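Local coordinates for beta-phosphoglucomutase (Bacteroides vulgatus, PDB 3DV9), which probably interconverts beta-glucose 1-phosphate and glucose 6-phosphate as a magnesium-dependent phosphoglucomutase of the haloacid dehalogenase superfamily, at residues Leu117-Thr131 / Phe146-Ala158. Numbering follows the deposited sequence. Where two conformers were deposited one is given.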
ATOM      1  N   LEU A 117      12.619   7.750  -3.296  1.00 17.46           N
ATOM      2  CA  LEU A 117      13.162   6.443  -3.730  1.00 17.05           C
ATOM      3  C   LEU A 117      14.633   6.593  -4.092  1.00 17.81           C
ATOM      4  O   LEU A 117      15.452   5.722  -3.796  1.00 17.45           O
ATOM      5  CB  LEU A 117      12.381   5.908  -4.925  1.00 17.37           C
ATOM      6  CG  LEU A 117      11.006   5.367  -4.506  1.00 16.25           C
ATOM      7  CD1 LEU A 117      10.082   5.193  -5.733  1.00 18.47           C
ATOM      8  CD2 LEU A 117      11.187   4.061  -3.667  1.00 15.47           C
ATOM      9  N   THR A 118      14.988   7.709  -4.710  1.00 17.94           N
ATOM     10  CA  THR A 118      16.405   7.927  -5.092  0.60 17.93           C
ATOM     11  C   THR A 118      17.278   8.101  -3.843  1.00 18.37           C
ATOM     12  O   THR A 118      18.428   7.628  -3.828  1.00 18.25           O
ATOM     13  CB  THR A 118      16.579   9.105  -6.104  0.60 18.14           C
ATOM     14  OG1 THR A 118      16.325  10.358  -5.453  0.60 20.13           O
ATOM     15  CG2 THR A 118      15.629   8.954  -7.270  0.60 18.41           C
ATOM     16  N   LYS A 119      16.720   8.734  -2.793  1.00 17.06           N
ATOM     17  CA  LYS A 119      17.477   8.942  -1.543  1.00 18.41           C
ATOM     18  C   LYS A 119      17.678   7.566  -0.906  1.00 18.60           C
ATOM     19  O   LYS A 119      18.785   7.228  -0.457  1.00 19.32           O
ATOM     20  CB  LYS A 119      16.645   9.768  -0.555  1.00 17.60           C
ATOM     21  CG  LYS A 119      16.561  11.251  -0.916  1.00 19.26           C
ATOM     22  CD  LYS A 119      15.648  11.930   0.071  1.00 19.56           C
ATOM     23  CE  LYS A 119      15.389  13.336  -0.326  1.00 22.10           C
ATOM     24  NZ  LYS A 119      14.414  13.996   0.633  1.00 21.81           N
ATOM     25  N   ILE A 120      16.606   6.789  -0.895  1.00 17.61           N
ATOM     26  CA  ILE A 120      16.599   5.439  -0.247  1.00 17.40           C
ATOM     27  C   ILE A 120      17.611   4.526  -0.959  1.00 18.01           C
ATOM     28  O   ILE A 120      18.427   3.864  -0.315  1.00 18.80           O
ATOM     29  CB  ILE A 120      15.149   4.816  -0.218  1.00 17.00           C
ATOM     30  CG1 ILE A 120      14.305   5.594   0.807  1.00 16.70           C
ATOM     31  CG2 ILE A 120      15.156   3.308   0.154  1.00 17.78           C
ATOM     32  CD1 ILE A 120      12.750   5.419   0.659  1.00 17.16           C
ATOM     33  N   LYS A 121      17.543   4.489  -2.274  1.00 18.19           N
ATOM     34  CA  LYS A 121      18.500   3.700  -3.088  1.00 19.56           C
ATOM     35  C   LYS A 121      19.955   4.165  -2.847  1.00 19.77           C
ATOM     36  O   LYS A 121      20.850   3.330  -2.679  1.00 19.16           O
ATOM     37  CB  LYS A 121      18.069   3.703  -4.577  1.00 20.41           C
ATOM     38  CG  LYS A 121      18.647   2.636  -5.494  1.00 26.67           C
ATOM     39  CD  LYS A 121      17.840   1.317  -5.385  1.00 27.87           C
ATOM     40  CE  LYS A 121      18.613   0.203  -6.068  1.00 31.80           C
ATOM     41  NZ  LYS A 121      17.694  -0.771  -6.727  1.00 35.94           N
ATOM     42  N   SER A 122      20.183   5.473  -2.780  1.00 20.40           N
ATOM     43  CA  SER A 122      21.508   6.055  -2.552  0.60 20.85           C
ATOM     44  C   SER A 122      22.115   5.607  -1.211  1.00 21.04           C
ATOM     45  O   SER A 122      23.353   5.447  -1.072  1.00 20.72           O
ATOM     46  CB  SER A 122      21.419   7.587  -2.561  0.60 20.54           C
ATOM     47  OG  SER A 122      22.715   8.161  -2.458  0.60 22.02           O
ATOM     48  N   GLU A 123      21.246   5.421  -0.227  1.00 20.75           N
ATOM     49  CA  GLU A 123      21.662   5.075   1.125  0.50 21.85           C
ATOM     50  C   GLU A 123      21.981   3.598   1.254  1.00 21.58           C
ATOM     51  O   GLU A 123      22.368   3.138   2.330  1.00 23.76           O
ATOM     52  CB  GLU A 123      20.568   5.462   2.128  0.50 22.41           C
ATOM     53  CG  GLU A 123      20.480   6.948   2.392  0.50 24.83           C
ATOM     54  CD  GLU A 123      21.708   7.495   3.111  0.50 27.29           C
ATOM     55  OE1 GLU A 123      22.235   6.825   4.021  0.50 29.34           O
ATOM     56  OE2 GLU A 123      22.148   8.607   2.760  0.50 30.82           O
ATOM     57  N   GLY A 124      21.821   2.840   0.164  1.00 20.84           N
ATOM     58  CA  GLY A 124      22.119   1.423   0.207  1.00 21.21           C
ATOM     59  C   GLY A 124      20.973   0.571   0.684  1.00 19.86           C
ATOM     60  O   GLY A 124      21.154  -0.620   0.944  1.00 21.46           O
ATOM     61  N   LEU A 125      19.805   1.198   0.854  1.00 19.80           N
ATOM     62  CA  LEU A 125      18.579   0.496   1.245  1.00 20.67           C
ATOM     63  C   LEU A 125      17.869  -0.153   0.051  1.00 21.35           C
ATOM     64  O   LEU A 125      18.032   0.267  -1.101  1.00 21.27           O
ATOM     65  CB  LEU A 125      17.614   1.447   1.976  1.00 20.15           C
ATOM     66  CG  LEU A 125      18.175   2.167   3.226  1.00 22.63           C
ATOM     67  CD1 LEU A 125      17.256   3.270   3.719  1.00 23.38           C
ATOM     68  CD2 LEU A 125      18.420   1.170   4.329  1.00 23.22           C
ATOM     69  N   THR A 126      17.057  -1.176   0.344  1.00 19.15           N
ATOM     70  CA  THR A 126      16.348  -1.914  -0.690  1.00 18.69           C
ATOM     71  C   THR A 126      14.891  -1.508  -0.794  1.00 19.22           C
ATOM     72  O   THR A 126      14.105  -1.826   0.098  1.00 17.30           O
ATOM     73  CB  THR A 126      16.411  -3.414  -0.383  1.00 18.40           C
ATOM     74  OG1 THR A 126      17.786  -3.802  -0.335  1.00 18.95           O
ATOM     75  CG2 THR A 126      15.600  -4.225  -1.436  1.00 17.79           C
ATOM     76  N   PRO A 127      14.521  -0.771  -1.866  1.00 20.36           N
ATOM     77  CA  PRO A 127      13.118  -0.451  -2.005  1.00 19.88           C
ATOM     78  C   PRO A 127      12.379  -1.691  -2.548  1.00 19.21           C
ATOM     79  O   PRO A 127      12.942  -2.443  -3.351  1.00 19.09           O
ATOM     80  CB  PRO A 127      13.120   0.691  -3.043  1.00 21.22           C
ATOM     81  CG  PRO A 127      14.564   1.081  -3.250  1.00 21.71           C
ATOM     82  CD  PRO A 127      15.328  -0.162  -2.943  1.00 20.80           C
HETATM   83  N   MSE A 128      11.148  -1.904  -2.091  1.00 19.01           N
HETATM   84  CA  MSE A 128      10.317  -2.996  -2.623  1.00 18.73           C
HETATM   85  C   MSE A 128       8.937  -2.424  -2.888  1.00 19.51           C
HETATM   86  O   MSE A 128       8.533  -1.447  -2.244  1.00 19.62           O
HETATM   87  CB  MSE A 128      10.219  -4.182  -1.634  1.00 19.50           C
HETATM   88  CG  MSE A 128      11.593  -4.719  -1.168  1.00 18.54           C
HETATM   89 SE   MSE A 128      11.378  -6.344  -0.088  0.70 19.08          SE
HETATM   90  CE  MSE A 128      10.562  -7.474  -1.459  1.00 18.74           C
ATOM     91  N   VAL A 129       8.235  -3.035  -3.824  1.00 19.29           N
ATOM     92  CA  VAL A 129       6.817  -2.685  -4.089  1.00 19.22           C
ATOM     93  C   VAL A 129       5.939  -3.814  -3.609  1.00 18.68           C
ATOM     94  O   VAL A 129       6.240  -4.979  -3.876  1.00 18.11           O
ATOM     95  CB  VAL A 129       6.539  -2.438  -5.582  1.00 21.16           C
ATOM     96  CG1 VAL A 129       5.063  -2.039  -5.771  1.00 19.22           C
ATOM     97  CG2 VAL A 129       7.420  -1.381  -6.095  1.00 23.90           C
ATOM     98  N   VAL A 130       4.855  -3.468  -2.898  1.00 17.94           N
ATOM     99  CA  VAL A 130       3.878  -4.447  -2.384  1.00 18.91           C
ATOM    100  C   VAL A 130       2.448  -4.008  -2.730  1.00 20.55           C
ATOM    101  O   VAL A 130       1.922  -3.042  -2.152  1.00 22.56           O
ATOM    102  CB  VAL A 130       3.983  -4.602  -0.870  1.00 19.04           C
ATOM    103  CG1 VAL A 130       2.943  -5.657  -0.380  1.00 15.83           C
ATOM    104  CG2 VAL A 130       5.417  -4.936  -0.450  1.00 17.92           C
ATOM    105  N   THR A 131       1.811  -4.718  -3.652  1.00 19.14           N
ATOM    106  CA  THR A 131       0.541  -4.210  -4.202  1.00 19.20           C
ATOM    107  C   THR A 131      -0.486  -5.302  -4.309  1.00 19.41           C
ATOM    108  O   THR A 131      -0.141  -6.455  -4.573  1.00 19.34           O
ATOM    109  CB  THR A 131       0.758  -3.470  -5.553  1.00 18.56           C
ATOM    110  OG1 THR A 131      -0.497  -2.972  -6.031  1.00 18.45           O
ATOM    111  CG2 THR A 131       1.373  -4.405  -6.593  1.00 19.06           C
ATOM    112  N   PHE A 146      10.362   4.951 -12.366  1.00 18.51           N
ATOM    113  CA  PHE A 146      11.328   4.893 -11.251  1.00 18.95           C
ATOM    114  C   PHE A 146      12.565   4.107 -11.731  1.00 19.56           C
ATOM    115  O   PHE A 146      12.777   2.946 -11.302  1.00 18.47           O
ATOM    116  CB  PHE A 146      10.637   4.234 -10.013  1.00 18.90           C
ATOM    117  CG  PHE A 146       9.329   4.901  -9.641  1.00 16.77           C
ATOM    118  CD1 PHE A 146       9.321   6.161  -9.047  1.00 18.60           C
ATOM    119  CD2 PHE A 146       8.099   4.284  -9.932  1.00 15.59           C
ATOM    120  CE1 PHE A 146       8.082   6.805  -8.712  1.00 19.24           C
ATOM    121  CE2 PHE A 146       6.873   4.897  -9.625  1.00 16.02           C
ATOM    122  CZ  PHE A 146       6.850   6.170  -9.019  1.00 17.77           C
ATOM    123  N   PRO A 147      13.351   4.705 -12.633  1.00 20.05           N
ATOM    124  CA  PRO A 147      14.343   3.907 -13.371  1.00 19.63           C
ATOM    125  C   PRO A 147      15.417   3.283 -12.452  1.00 20.56           C
ATOM    126  O   PRO A 147      16.063   3.983 -11.645  1.00 21.49           O
ATOM    127  CB  PRO A 147      14.958   4.911 -14.384  1.00 21.19           C
ATOM    128  CG  PRO A 147      14.018   6.048 -14.451  1.00 19.91           C
ATOM    129  CD  PRO A 147      13.377   6.120 -13.064  1.00 19.80           C
ATOM    130  N   GLY A 148      15.555   1.960 -12.535  1.00 20.75           N
ATOM    131  CA  GLY A 148      16.524   1.210 -11.749  1.00 20.29           C
ATOM    132  C   GLY A 148      16.262   1.112 -10.251  1.00 20.00           C
ATOM    133  O   GLY A 148      17.139   0.666  -9.498  1.00 19.03           O
ATOM    134  N   ILE A 149      15.065   1.510  -9.813  1.00 20.59           N
ATOM    135  CA  ILE A 149      14.755   1.547  -8.373  1.00 20.25           C
ATOM    136  C   ILE A 149      14.292   0.171  -7.894  1.00 20.86           C
ATOM    137  O   ILE A 149      14.778  -0.314  -6.869  1.00 21.60           O
ATOM    138  CB  ILE A 149      13.684   2.634  -8.019  1.00 19.71           C
ATOM    139  CG1 ILE A 149      14.192   4.042  -8.434  1.00 21.67           C
ATOM    140  CG2 ILE A 149      13.192   2.506  -6.511  1.00 21.85           C
ATOM    141  CD1 ILE A 149      15.439   4.490  -7.712  1.00 26.36           C
ATOM    142  N   PHE A 150      13.361  -0.451  -8.622  1.00 21.27           N
ATOM    143  CA  PHE A 150      12.757  -1.711  -8.187  1.00 21.01           C
ATOM    144  C   PHE A 150      13.258  -2.905  -8.968  1.00 22.34           C
ATOM    145  O   PHE A 150      13.639  -2.769 -10.132  1.00 22.59           O
ATOM    146  CB  PHE A 150      11.233  -1.669  -8.266  1.00 21.26           C
ATOM    147  CG  PHE A 150      10.634  -0.570  -7.445  1.00 20.65           C
ATOM    148  CD1 PHE A 150      10.640  -0.667  -6.037  1.00 20.32           C
ATOM    149  CD2 PHE A 150      10.143   0.576  -8.064  1.00 20.41           C
ATOM    150  CE1 PHE A 150      10.109   0.362  -5.251  1.00 23.73           C
ATOM    151  CE2 PHE A 150       9.608   1.612  -7.311  1.00 21.96           C
ATOM    152  CZ  PHE A 150       9.586   1.511  -5.901  1.00 23.57           C
ATOM    153  N   GLN A 151      13.217  -4.067  -8.312  1.00 22.81           N
ATOM    154  CA  GLN A 151      13.683  -5.353  -8.864  1.00 23.66           C
ATOM    155  C   GLN A 151      12.541  -6.385  -8.856  1.00 23.00           C
ATOM    156  O   GLN A 151      11.799  -6.459  -7.885  1.00 22.62           O
ATOM    157  CB  GLN A 151      14.841  -5.883  -7.997  1.00 24.75           C
ATOM    158  CG  GLN A 151      16.242  -5.372  -8.340  1.00 27.05           C
ATOM    159  CD  GLN A 151      17.361  -6.364  -7.967  1.00 26.25           C
ATOM    160  OE1 GLN A 151      18.100  -6.146  -7.000  1.00 28.98           O
ATOM    161  NE2 GLN A 151      17.489  -7.451  -8.732  1.00 30.07           N
ATOM    162  N   ALA A 152      12.430  -7.218  -9.907  1.00 22.40           N
ATOM    163  CA  ALA A 152      11.389  -8.276 -10.015  1.00 20.84           C
ATOM    164  C   ALA A 152      11.384  -9.306  -8.908  1.00 20.83           C
ATOM    165  O   ALA A 152      10.326  -9.816  -8.498  1.00 21.06           O
ATOM    166  CB  ALA A 152      11.532  -9.009 -11.359  1.00 21.50           C
ATOM    167  N   ASN A 153      12.570  -9.675  -8.457  1.00 19.77           N
ATOM    168  CA  ASN A 153      12.639 -10.624  -7.368  1.00 19.08           C
ATOM    169  C   ASN A 153      12.231  -9.951  -6.052  1.00 18.45           C
ATOM    170  O   ASN A 153      12.001 -10.631  -5.049  1.00 18.49           O
ATOM    171  CB  ASN A 153      14.021 -11.297  -7.313  1.00 18.66           C
ATOM    172  CG  ASN A 153      15.150 -10.300  -7.203  1.00 20.13           C
ATOM    173  OD1 ASN A 153      15.339  -9.446  -8.104  1.00 18.99           O
ATOM    174  ND2 ASN A 153      15.936 -10.418  -6.111  1.00 21.79           N
ATOM    175  N   LEU A 154      12.080  -8.621  -6.088  1.00 16.28           N
ATOM    176  CA  LEU A 154      11.818  -7.824  -4.884  1.00 16.02           C
ATOM    177  C   LEU A 154      10.509  -7.021  -4.976  1.00 15.91           C
ATOM    178  O   LEU A 154      10.423  -5.839  -4.594  1.00 15.45           O
ATOM    179  CB  LEU A 154      13.009  -6.917  -4.571  1.00 15.60           C
ATOM    180  CG  LEU A 154      14.350  -7.643  -4.402  1.00 15.60           C
ATOM    181  CD1 LEU A 154      15.457  -6.629  -4.210  1.00 17.20           C
ATOM    182  CD2 LEU A 154      14.288  -8.629  -3.236  1.00 15.61           C
HETATM  183  N   MSE A 155       9.492  -7.722  -5.463  1.00 15.73           N
HETATM  184  CA  MSE A 155       8.162  -7.157  -5.623  0.60 16.33           C
HETATM  185  C   MSE A 155       7.117  -8.171  -5.221  1.00 15.84           C
HETATM  186  O   MSE A 155       7.310  -9.375  -5.364  1.00 16.51           O
HETATM  187  CB  MSE A 155       7.919  -6.749  -7.065  0.60 15.93           C
HETATM  188  CG  MSE A 155       8.453  -5.386  -7.421  0.60 16.64           C
HETATM  189 SE   MSE A 155       8.336  -5.190  -9.329  0.60 18.61          SE
HETATM  190  CE  MSE A 155       6.482  -5.760  -9.598  0.60 18.91           C
ATOM    191  N   VAL A 156       5.999  -7.674  -4.714  1.00 15.04           N
ATOM    192  CA  VAL A 156       4.910  -8.543  -4.302  1.00 15.65           C
ATOM    193  C   VAL A 156       3.652  -7.959  -4.935  1.00 14.84           C
ATOM    194  O   VAL A 156       3.327  -6.784  -4.730  1.00 15.70           O
ATOM    195  CB  VAL A 156       4.782  -8.646  -2.751  1.00 15.16           C
ATOM    196  CG1 VAL A 156       3.550  -9.454  -2.349  1.00 15.69           C
ATOM    197  CG2 VAL A 156       6.045  -9.270  -2.109  1.00 13.38           C
ATOM    198  N   THR A 157       2.982  -8.786  -5.733  1.00 15.42           N
ATOM    199  CA  THR A 157       1.773  -8.366  -6.423  1.00 14.70           C
ATOM    200  C   THR A 157       0.637  -9.353  -6.157  1.00 16.21           C
ATOM    201  O   THR A 157       0.847 -10.423  -5.551  1.00 15.58           O
ATOM    202  CB  THR A 157       2.008  -8.247  -7.955  1.00 15.01           C
ATOM    203  OG1 THR A 157       2.100  -9.559  -8.530  1.00 13.93           O
ATOM    204  CG2 THR A 157       3.276  -7.450  -8.282  1.00 13.79           C
ATOM    205  N   ALA A 158      -0.548  -9.011  -6.667  1.00 15.99           N
ATOM    206  CA  ALA A 158      -1.728  -9.838  -6.489  1.00 16.83           C
ATOM    207  C   ALA A 158      -1.450 -11.307  -6.812  1.00 17.06           C
ATOM    208  O   ALA A 158      -1.999 -12.187  -6.153  1.00 17.84           O
ATOM    209  CB  ALA A 158      -2.897  -9.290  -7.308  1.00 16.44           C
TER
HETATM  210  O   HOH W   1      14.865  -2.798  -5.266  1.00 27.10           O
HETATM  211  O   HOH W   2      11.988  -4.033  -5.722  1.00 33.09           O
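The ring of Phe150 is clamped between Val129 and Ile149. Val129 CG2 sits over the centre of one face in a CH-pi contact, 3.3 Å from the centroid of the Phe150 ring and 15° off its normal; chi1 of -178° puts CG1 anti to the backbone N and CG2 anti to the carbonyl carbon, and CG2 is the branch turned to the ring. Ile149 CG2 lies over the centre of the opposite face and also touches Pro127 CG and Leu117 CD2. Water 2 stands at the ring's edge, in its plane. Leu117 CD1 reaches both aromatic rings, 3.7 Å from Phe150 CZ and 3.5 Å from Phe146 CD1, approaching each obliquely, while Pro127 CB packs against Phe150 CE1. Lys121, its chain bent at chi2 (84°), brings NZ to two successive carbonyls: Gly148 O at 3.2 Å, in the carbonyl plane on a lone pair, and Ile149 O at 3.0 Å, from above the plane. Water 1 lies within hydrogen-bonding distance of both Ile149 O and Pro127 O; water 2 accepts from Gln151 N and is similarly close to Pro127 O and Leu154 O, between strand 126-130 and the loop leading into strand 155-156. Val129 N, 3.6 Å from Leu154 O, is buried without a partner. Direct parallel pairing begins just beyond: Val156 N donates to Val129 O and Thr131 N to Val156 O, each at 2.8 Å. Val129 and Met155 share the sheet face covered by helix 139-145, whereas Val130 and Val156 lie against helix 169-178. Thr131 OG1 is hydrogen-bonded to Ser133 N and to a phosphate ion, probably from the crystallisation liquor. Strand 126-130, helix 139-145 and strand 155-156 form a beta-alpha-beta crossover bordering the Rossmann-like HAD sheet, Thr131 following its strand, consistent with the motif II Ser/Thr that contacts the phosphoryl group.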